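Succinyl-CoA ligase (ADP-forming) subunit alpha (PDB 6HXI) is a multidomain protein of the CoA-ligase family that binds coenzyme A and carries a region related to the C-terminal domain of citrate synthase. Local coordinates at residues B[25-30]-B[148-153]; B[41-46]-B[78-83]; B[105-110]-B[132-137]. One frame throughout, in Å; residues are numbered along the deposited sequence.

Contact 1: residues B[25-30]-B[148-153]; sequences IQRMLD and AFRIGN
Arg-27 opens the meeting of this helical turn with residues 148-153, and it works in two ways at once. Its chain, extended from CG to NE, carries NH2 to Asn-153 OD1 at 2.8 Å; the amide oxygen lies near the guanidinium plane, whereas the donor stands above the plane of the amide carbonyl. The backbone O of Arg-27 receives Arg-150 NH2, also at 2.8 Å, again from above the carbonyl plane and with a clearly bent N-H...O angle of 132°. Arg-150 gets there by a turn at chi3 (-90°), which brings one guanidinium face over Arg-27 CB, 3.6 Å from NH2. Its NH1 is held in turn by the carbonyls of Thr-154 and Gly-156, so both terminal nitrogens are fixed. The side chain of Asn-153 lies about 6 Å from a bound coenzyme A.

Met-28 comes next. Its bend at chi3 (72°) turns CE to within 3.3 Å of Arg-150 O and 3.7 Å of Phe-149 CZ, while SD lies against the backbone of Gly-152, 3.5 Å from its N. A water accepts from Arg-150 N and donates weakly to Met-28 O.

Helix 22-34 packs on the seven-stranded sheet through Met-28 on Val-17 and Ile-42. Beside it, strand 149-150, an outermost strand of the second sheet within this chain, reaches the first sheet through Phe-149 on Ala-15.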
loop_
_atom_site.group_PDB
_atom_site.type_symbol
_atom_site.label_atom_id
_atom_site.label_comp_id
_atom_site.label_asym_id
_atom_site.label_seq_id
_atom_site.Cartn_x
_atom_site.Cartn_y
_atom_site.Cartn_z
ATOM N N ILE B 25 -15.960 -37.328 -1.952
ATOM C CA ILE B 25 -16.296 -36.955 -0.581
ATOM C C ILE B 25 -17.766 -36.514 -0.540
ATOM O O ILE B 25 -18.532 -37.047 0.277
ATOM C CB ILE B 25 -15.343 -35.872 -0.010
ATOM C CG1 ILE B 25 -13.940 -36.457 0.250
ATOM C CG2 ILE B 25 -15.909 -35.253 1.265
ATOM C CD1 ILE B 25 -12.768 -35.396 0.159
ATOM N N GLN B 26 -18.151 -35.571 -1.442
ATOM C CA GLN B 26 -19.528 -35.086 -1.520
ATOM C C GLN B 26 -20.551 -36.211 -1.796
ATOM O O GLN B 26 -21.626 -36.199 -1.198
ATOM C CB GLN B 26 -19.689 -33.921 -2.527
ATOM C CG GLN B 26 -21.062 -33.218 -2.414
ATOM C CD GLN B 26 -21.300 -32.656 -1.028
ATOM O OE1 GLN B 26 -20.737 -31.626 -0.645
ATOM N NE2 GLN B 26 -22.093 -33.343 -0.219
ATOM N N ARG B 27 -20.205 -37.175 -2.666
ATOM C CA ARG B 27 -21.072 -38.307 -3.015
ATOM C C ARG B 27 -21.356 -39.156 -1.787
ATOM O O ARG B 27 -22.514 -39.513 -1.547
ATOM C CB ARG B 27 -20.450 -39.161 -4.137
ATOM C CG ARG B 27 -20.488 -38.459 -5.480
ATOM C CD ARG B 27 -20.388 -39.410 -6.624
ATOM N NE ARG B 27 -20.760 -38.743 -7.865
ATOM C CZ ARG B 27 -19.890 -38.326 -8.770
ATOM N NH1 ARG B 27 -20.309 -37.732 -9.875
ATOM N NH2 ARG B 27 -18.588 -38.488 -8.574
ATOM N N MET B 28 -20.306 -39.442 -0.980
ATOM C CA MET B 28 -20.461 -40.227 0.243
ATOM C C MET B 28 -21.414 -39.525 1.226
ATOM O O MET B 28 -22.381 -40.130 1.689
ATOM C CB MET B 28 -19.100 -40.532 0.888
ATOM C CG MET B 28 -18.325 -41.577 0.131
ATOM S SD MET B 28 -16.678 -41.911 0.794
ATOM C CE MET B 28 -17.094 -42.795 2.281
ATOM N N LEU B 29 -21.190 -38.220 1.468
ATOM C CA LEU B 29 -22.012 -37.421 2.369
ATOM C C LEU B 29 -23.457 -37.331 1.897
ATOM O O LEU B 29 -24.377 -37.414 2.720
ATOM C CB LEU B 29 -21.423 -36.014 2.549
ATOM C CG LEU B 29 -20.084 -35.960 3.252
ATOM C CD1 LEU B 29 -19.456 -34.574 3.120
ATOM C CD2 LEU B 29 -20.225 -36.351 4.712
ATOM N N ASP B 30 -23.658 -37.200 0.576
ATOM C CA ASP B 30 -24.987 -37.110 -0.016
ATOM C C ASP B 30 -25.786 -38.396 0.229
ATOM O O ASP B 30 -26.979 -38.333 0.515
ATOM C CB ASP B 30 -24.876 -36.793 -1.523
ATOM C CG ASP B 30 -24.695 -35.325 -1.869
ATOM O OD1 ASP B 30 -24.726 -34.486 -0.945
ATOM O OD2 ASP B 30 -24.576 -35.013 -3.071
ATOM N N ALA B 148 -26.908 -47.699 4.173
ATOM C CA ALA B 148 -25.928 -47.620 5.264
ATOM C C ALA B 148 -24.593 -46.919 4.934
ATOM O O ALA B 148 -24.207 -46.004 5.658
ATOM C CB ALA B 148 -25.656 -49.006 5.813
ATOM N N PHE B 149 -23.875 -47.363 3.888
ATOM C CA PHE B 149 -22.559 -46.805 3.542
ATOM C C PHE B 149 -22.239 -47.021 2.078
ATOM O O PHE B 149 -22.578 -48.067 1.519
ATOM C CB PHE B 149 -21.454 -47.477 4.410
ATOM C CG PHE B 149 -20.036 -46.990 4.219
ATOM C CD1 PHE B 149 -19.554 -45.902 4.939
ATOM C CD2 PHE B 149 -19.175 -47.633 3.337
ATOM C CE1 PHE B 149 -18.233 -45.452 4.766
ATOM C CE2 PHE B 149 -17.860 -47.168 3.148
ATOM C CZ PHE B 149 -17.396 -46.085 3.867
ATOM N N ARG B 150 -21.511 -46.062 1.483
ATOM C CA ARG B 150 -21.035 -46.192 0.110
ATOM C C ARG B 150 -19.521 -45.937 0.065
ATOM O O ARG B 150 -19.018 -45.047 0.769
ATOM C CB ARG B 150 -21.806 -45.257 -0.847
ATOM C CG ARG B 150 -21.059 -43.998 -1.249
ATOM C CD ARG B 150 -21.949 -42.934 -1.834
ATOM N NE ARG B 150 -22.056 -43.082 -3.268
ATOM C CZ ARG B 150 -22.720 -42.268 -4.068
ATOM N NH1 ARG B 150 -22.799 -42.525 -5.357
ATOM N NH2 ARG B 150 -23.343 -41.200 -3.577
ATOM N N ILE B 151 -18.812 -46.690 -0.780
ATOM C CA ILE B 151 -17.375 -46.470 -0.978
ATOM C C ILE B 151 -17.215 -45.450 -2.106
ATOM O O ILE B 151 -17.561 -45.764 -3.251
ATOM C CB ILE B 151 -16.583 -47.757 -1.283
ATOM C CG1 ILE B 151 -16.645 -48.742 -0.116
ATOM C CG2 ILE B 151 -15.137 -47.399 -1.627
ATOM C CD1 ILE B 151 -16.352 -50.202 -0.541
ATOM N N GLY B 152 -16.697 -44.258 -1.772
ATOM C CA GLY B 152 -16.420 -43.189 -2.731
ATOM C C GLY B 152 -17.519 -42.910 -3.734
ATOM O O GLY B 152 -18.638 -42.539 -3.370
ATOM N N ASN B 153 -17.217 -43.153 -5.007
ATOM C CA ASN B 153 -18.139 -42.905 -6.123
ATOM C C ASN B 153 -19.110 -44.038 -6.425
ATOM O O ASN B 153 -19.888 -43.915 -7.376
ATOM C CB ASN B 153 -17.349 -42.577 -7.375
ATOM C CG ASN B 153 -16.555 -41.292 -7.255
ATOM O OD1 ASN B 153 -17.102 -40.227 -7.026
ATOM N ND2 ASN B 153 -15.252 -41.359 -7.504
HETATM O O HOH W 1 -21.402 -43.270 2.632
#

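Contact 2: residues B[41-46]-B[78-83]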
loop_
_atom_site.group_PDB
_atom_site.type_symbol
_atom_site.label_atom_id
_atom_site.label_comp_id
_atom_site.label_asym_id
_atom_site.label_seq_id
_atom_site.Cartn_x
_atom_site.Cartn_y
_atom_site.Cartn_z
ATOM N N SER B 41 -20.480 -40.508 7.195
ATOM C CA SER B 41 -19.689 -41.745 7.137
ATOM C C SER B 41 -18.166 -41.478 7.088
ATOM O O SER B 41 -17.401 -42.433 7.021
ATOM C CB SER B 41 -20.084 -42.550 5.906
ATOM O OG SER B 41 -19.793 -41.815 4.727
ATOM N N ILE B 42 -17.747 -40.197 7.064
ATOM C CA ILE B 42 -16.355 -39.781 6.944
ATOM C C ILE B 42 -15.920 -39.056 8.211
ATOM O O ILE B 42 -16.477 -38.007 8.532
ATOM C CB ILE B 42 -16.145 -38.874 5.698
ATOM C CG1 ILE B 42 -16.523 -39.605 4.384
ATOM C CG2 ILE B 42 -14.725 -38.284 5.663
ATOM C CD1 ILE B 42 -16.639 -38.652 3.145
ATOM N N SER B 43 -14.906 -39.598 8.896
ATOM C CA SER B 43 -14.331 -38.996 10.095
ATOM C C SER B 43 -13.277 -37.960 9.659
ATOM O O SER B 43 -13.244 -36.863 10.217
ATOM C CB SER B 43 -13.693 -40.068 10.976
ATOM O OG SER B 43 -14.668 -40.878 11.609
ATOM N N ALA B 44 -12.418 -38.306 8.657
ATOM C CA ALA B 44 -11.372 -37.395 8.174
ATOM C C ALA B 44 -10.946 -37.674 6.741
ATOM O O ALA B 44 -11.178 -38.762 6.200
ATOM C CB ALA B 44 -10.139 -37.445 9.092
ATOM N N ILE B 45 -10.274 -36.690 6.149
ATOM C CA ILE B 45 -9.670 -36.794 4.832
ATOM C C ILE B 45 -8.172 -36.892 5.069
ATOM O O ILE B 45 -7.654 -36.233 5.973
ATOM C CB ILE B 45 -10.040 -35.598 3.936
ATOM C CG1 ILE B 45 -11.571 -35.496 3.775
ATOM C CG2 ILE B 45 -9.348 -35.664 2.572
ATOM C CD1 ILE B 45 -12.045 -34.125 3.867
ATOM N N ILE B 46 -7.475 -37.717 4.281
ATOM C CA ILE B 46 -6.033 -37.785 4.387
ATOM C C ILE B 46 -5.506 -37.127 3.103
ATOM O O ILE B 46 -5.794 -37.597 2.003
ATOM C CB ILE B 46 -5.481 -39.220 4.689
ATOM C CG1 ILE B 46 -6.200 -39.836 5.921
ATOM C CG2 ILE B 46 -3.964 -39.168 4.922
ATOM C CD1 ILE B 46 -6.135 -41.318 6.017
ATOM N N TYR B 78 -8.991 -40.297 15.000
ATOM C CA TYR B 78 -10.285 -40.956 14.805
ATOM C C TYR B 78 -10.153 -42.484 14.846
ATOM O O TYR B 78 -10.264 -43.122 13.793
ATOM C CB TYR B 78 -10.997 -40.434 13.524
ATOM C CG TYR B 78 -11.329 -38.959 13.604
ATOM C CD1 TYR B 78 -12.503 -38.521 14.213
ATOM C CD2 TYR B 78 -10.413 -37.997 13.195
ATOM C CE1 TYR B 78 -12.775 -37.166 14.379
ATOM C CE2 TYR B 78 -10.662 -36.639 13.375
ATOM C CZ TYR B 78 -11.855 -36.224 13.946
ATOM O OH TYR B 78 -12.104 -34.874 14.112
ATOM N N PRO B 79 -9.937 -43.101 16.056
ATOM C CA PRO B 79 -9.813 -44.567 16.122
ATOM C C PRO B 79 -11.077 -45.323 15.743
ATOM O O PRO B 79 -10.986 -46.500 15.398
ATOM C CB PRO B 79 -9.402 -44.842 17.575
ATOM C CG PRO B 79 -9.781 -43.656 18.324
ATOM C CD PRO B 79 -9.750 -42.490 17.390
ATOM N N GLU B 80 -12.241 -44.651 15.788
ATOM C CA GLU B 80 -13.535 -45.242 15.436
ATOM C C GLU B 80 -13.668 -45.548 13.938
ATOM O O GLU B 80 -14.543 -46.313 13.552
ATOM C CB GLU B 80 -14.692 -44.334 15.905
ATOM C CG GLU B 80 -14.800 -43.001 15.174
ATOM C CD GLU B 80 -14.152 -41.816 15.856
ATOM O OE1 GLU B 80 -14.690 -40.695 15.708
ATOM O OE2 GLU B 80 -13.115 -42.000 16.534
ATOM N N ALA B 81 -12.854 -44.893 13.099
ATOM C CA ALA B 81 -12.874 -45.079 11.649
ATOM C C ALA B 81 -12.094 -46.370 11.309
ATOM O O ALA B 81 -10.891 -46.445 11.570
ATOM C CB ALA B 81 -12.255 -43.861 10.958
ATOM N N ASP B 82 -12.792 -47.390 10.803
ATOM C CA ASP B 82 -12.196 -48.697 10.485
ATOM C C ASP B 82 -12.096 -48.981 8.967
ATOM O O ASP B 82 -11.624 -50.043 8.555
ATOM C CB ASP B 82 -12.934 -49.828 11.231
ATOM C CG ASP B 82 -14.261 -50.253 10.623
ATOM O OD1 ASP B 82 -15.034 -49.363 10.186
ATOM O OD2 ASP B 82 -14.543 -51.474 10.609
ATOM N N VAL B 83 -12.542 -48.019 8.151
ATOM C CA VAL B 83 -12.501 -48.105 6.701
ATOM C C VAL B 83 -11.615 -47.000 6.125
ATOM O O VAL B 83 -11.732 -45.859 6.562
ATOM C CB VAL B 83 -13.932 -48.034 6.100
ATOM C CG1 VAL B 83 -13.894 -48.048 4.573
ATOM C CG2 VAL B 83 -14.807 -49.164 6.621
HETATM O O HOH W 2 -16.032 -38.901 13.265
#
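A helix-to-strand connection of the seven-stranded sheet is involved here: the loop between helix 71-77 and strand 83-86 folds against strand 42-46. The loop begins with a type I beta turn from Tyr-78 to Ala-81, closed by Ala-81 N bonding to Tyr-78 O at 3.2 Å, and the chain of the other segment turns a corner at Ser-43. No direct hydrogen bond joins the two segments; the fit is one of shape.

Ser-43 is the centre of it. Its CB lies against the root of the tyrosine side chain, 3.7 Å from Tyr-78 CG, and its carbonyl O stands over the centre of the aromatic ring, 4.0 Å above the plane. The ring thus lies across the corner, with methylene and carbonyl of one residue meeting it. Ala-44 adds its methyl group, CB reaching Tyr-78 CD2 obliquely at 4.1 Å.

Ser-43 OG, anti to its own carbonyl carbon, faces the Glu-80 and Ala-81 side of the turn, 3.9 Å from Ala-81 CB. Glu-80 takes the crowded first torsion (chi1 68°) and bends at chi2 (-96°), which curls its carboxylate back to the in-plane edge of the tyrosine ring. A water bridges the two side chains, 2.9 Å from Ser-43 OG and donating weakly to Glu-80 OE1 at 3.3 Å.

Phe-16 of strand 15-18 touches both Tyr-78 and Ala-81. Strands 42-46, 15-18 and 83-86 run side by side in parallel, with helix 71-77 leading into the last, an alternation that is Rossmann-like.

Contact 3: residues B[105-110]-B[132-137]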
loop_
_atom_site.group_PDB
_atom_site.type_symbol
_atom_site.label_atom_id
_atom_site.label_comp_id
_atom_site.label_asym_id
_atom_site.label_seq_id
_atom_site.Cartn_x
_atom_site.Cartn_y
_atom_site.Cartn_z
ATOM N N THR B 105 -6.500 -49.970 14.029
ATOM C CA THR B 105 -7.904 -49.535 13.952
ATOM C C THR B 105 -8.538 -49.691 12.573
ATOM O O THR B 105 -9.761 -49.694 12.484
ATOM C CB THR B 105 -8.052 -48.109 14.464
ATOM O OG1 THR B 105 -7.179 -47.260 13.714
ATOM C CG2 THR B 105 -7.774 -47.997 15.986
ATOM N N ILE B 106 -7.738 -49.823 11.501
ATOM C CA ILE B 106 -8.304 -49.987 10.153
ATOM C C ILE B 106 -8.464 -51.475 9.838
ATOM O O ILE B 106 -7.552 -52.263 10.084
ATOM C CB ILE B 106 -7.525 -49.173 9.080
ATOM C CG1 ILE B 106 -7.730 -47.665 9.312
ATOM C CG2 ILE B 106 -7.937 -49.540 7.644
ATOM C CD1 ILE B 106 -6.514 -46.819 9.051
ATOM N N ARG B 107 -9.648 -51.847 9.335
ATOM C CA ARG B 107 -10.034 -53.216 8.988
ATOM C C ARG B 107 -10.241 -53.400 7.466
ATOM O O ARG B 107 -9.917 -54.458 6.929
ATOM C CB ARG B 107 -11.306 -53.576 9.776
ATOM C CG ARG B 107 -11.882 -54.952 9.496
ATOM C CD ARG B 107 -13.247 -55.070 10.122
ATOM N NE ARG B 107 -14.000 -56.197 9.573
ATOM C CZ ARG B 107 -15.261 -56.123 9.161
ATOM N NH1 ARG B 107 -15.927 -54.974 9.238
ATOM N NH2 ARG B 107 -15.868 -57.195 8.676
ATOM N N ILE B 108 -10.783 -52.361 6.775
ATOM C CA ILE B 108 -11.077 -52.400 5.336
ATOM C C ILE B 108 -10.381 -51.269 4.579
ATOM O O ILE B 108 -10.425 -50.113 5.012
ATOM C CB ILE B 108 -12.616 -52.411 5.070
ATOM C CG1 ILE B 108 -13.336 -53.563 5.805
ATOM C CG2 ILE B 108 -12.943 -52.440 3.565
ATOM C CD1 ILE B 108 -14.558 -53.129 6.510
ATOM N N VAL B 109 -9.725 -51.614 3.448
ATOM C CA VAL B 109 -9.114 -50.657 2.552
ATOM C C VAL B 109 -9.675 -50.935 1.164
ATOM O O VAL B 109 -9.588 -52.068 0.692
ATOM C CB VAL B 109 -7.550 -50.629 2.542
ATOM C CG1 VAL B 109 -7.037 -49.451 1.722
ATOM C CG2 VAL B 109 -6.961 -50.605 3.949
ATOM N N ALA B 110 -10.260 -49.912 0.523
ATOM C CA ALA B 110 -10.757 -49.994 -0.843
ATOM C C ALA B 110 -9.751 -49.265 -1.717
ATOM O O ALA B 110 -9.507 -48.072 -1.501
ATOM C CB ALA B 110 -12.131 -49.332 -0.946
ATOM N N ASP B 132 -6.403 -60.596 9.182
ATOM C CA ASP B 132 -7.873 -60.712 9.205
ATOM C C ASP B 132 -8.572 -59.386 8.763
ATOM O O ASP B 132 -9.577 -58.950 9.337
ATOM C CB ASP B 132 -8.392 -61.243 10.562
ATOM C CG ASP B 132 -9.618 -62.130 10.413
ATOM O OD1 ASP B 132 -10.741 -61.578 10.232
ATOM O OD2 ASP B 132 -9.454 -63.376 10.423
ATOM N N LYS B 133 -7.996 -58.735 7.742
ATOM C CA LYS B 133 -8.491 -57.476 7.197
ATOM C C LYS B 133 -9.037 -57.678 5.781
ATOM O O LYS B 133 -8.986 -58.798 5.270
ATOM C CB LYS B 133 -7.402 -56.407 7.300
ATOM C CG LYS B 133 -7.142 -56.043 8.757
ATOM C CD LYS B 133 -6.025 -55.051 8.969
ATOM C CE LYS B 133 -5.737 -54.980 10.448
ATOM N NZ LYS B 133 -5.051 -53.724 10.793
ATOM N N ILE B 134 -9.649 -56.647 5.187
ATOM C CA ILE B 134 -10.222 -56.777 3.837
ATOM C C ILE B 134 -9.667 -55.723 2.884
ATOM O O ILE B 134 -9.610 -54.546 3.243
ATOM C CB ILE B 134 -11.794 -56.813 3.862
ATOM C CG1 ILE B 134 -12.312 -58.107 4.545
ATOM C CG2 ILE B 134 -12.432 -56.667 2.466
ATOM C CD1 ILE B 134 -12.761 -57.901 5.988
ATOM N N VAL B 135 -9.253 -56.149 1.680
ATOM C CA VAL B 135 -8.831 -55.228 0.637
ATOM C C VAL B 135 -9.814 -55.391 -0.534
ATOM O O VAL B 135 -9.908 -56.479 -1.102
ATOM C CB VAL B 135 -7.338 -55.338 0.185
ATOM C CG1 VAL B 135 -7.057 -54.432 -1.019
ATOM C CG2 VAL B 135 -6.395 -54.996 1.320
ATOM N N ILE B 136 -10.567 -54.333 -0.847
ATOM C CA ILE B 136 -11.477 -54.322 -1.985
ATOM C C ILE B 136 -10.705 -53.564 -3.056
ATOM O O ILE B 136 -10.304 -52.426 -2.842
ATOM C CB ILE B 136 -12.887 -53.712 -1.687
ATOM C CG1 ILE B 136 -13.673 -54.612 -0.698
ATOM C CG2 ILE B 136 -13.694 -53.538 -2.968
ATOM C CD1 ILE B 136 -14.321 -53.867 0.369
ATOM N N GLY B 137 -10.419 -54.244 -4.151
ATOM C CA GLY B 137 -9.644 -53.699 -5.251
ATOM C C GLY B 137 -8.321 -54.417 -5.403
ATOM O O GLY B 137 -8.168 -55.517 -4.865
#
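Three backbone hydrogen bonds knit segments 105-110 and 132-137 together, paired in parallel along 108-110 and 134-136. Ile-134 N donates to Arg-107 O at 2.8 Å, almost along the C=O axis, and Val-109 N reaches Ile-134 O at 2.9 Å with an N-H...O angle of 166°. Val-109 offers its own O to Ile-136 N at 2.9 Å, so this residue uses both its N-H and its carbonyl on the same neighbouring strand, at Ile-134 and Ile-136, the residues flanking its partner Val-135. A fourth bond comes from a side chain: Lys-133, extended beyond CG, runs beside the backbone to place NZ 3.0 Å from Ile-106 O, nearly in line with that carbonyl. NZ also bonds to Leu-101 O at the end of helix 93-102.

Outside the polar seam, Ile-108, Ala-110, Ile-134 and Ile-136 share one face of the sheet. Ile-108 turns CG1 to Ile-134 CB at 4.1 Å and CG2 to Ile-136 CD1 at 3.8 Å, lying alongside both. Arg-107 lies beside the tip of Ile-134, with its guanidinium bonded to Val-7 O.

Val-109 and Val-135 point to the other face, where both rest on Leu-101 of helix 93-102. Helix 118-130 links the two strands in a beta-alpha-beta unit and ends in a Schellman motif at Asp-132. On its far side strand 108-111 pairs with 83-86, leaving 134-136 outermost within this chain.

Overall arrangement
Taken together, the three contacts trace how one Rossmann-like sheet is assembled and joined to the next. Contacts 2 and 3 follow each other within the 117 residues separating the segments of contact 1, a span holding most of the seven-stranded sheet. Centres of contacts 1 and 2, and of 2 and 3, are about 13 Å apart; those of 1 and 3 about 17 Å. Asp-82 O probably accepts from the N atoms of Arg-107 and Ile-108, joining contacts 2 and 3. Helix 22-34, preceding strand 42-46, links contacts 1 and 2, and Ile-151 packs on Ala-110 of contact 3. Contact 1 thus brings the start of the second sheet back against that helix, close to bound coenzyme A.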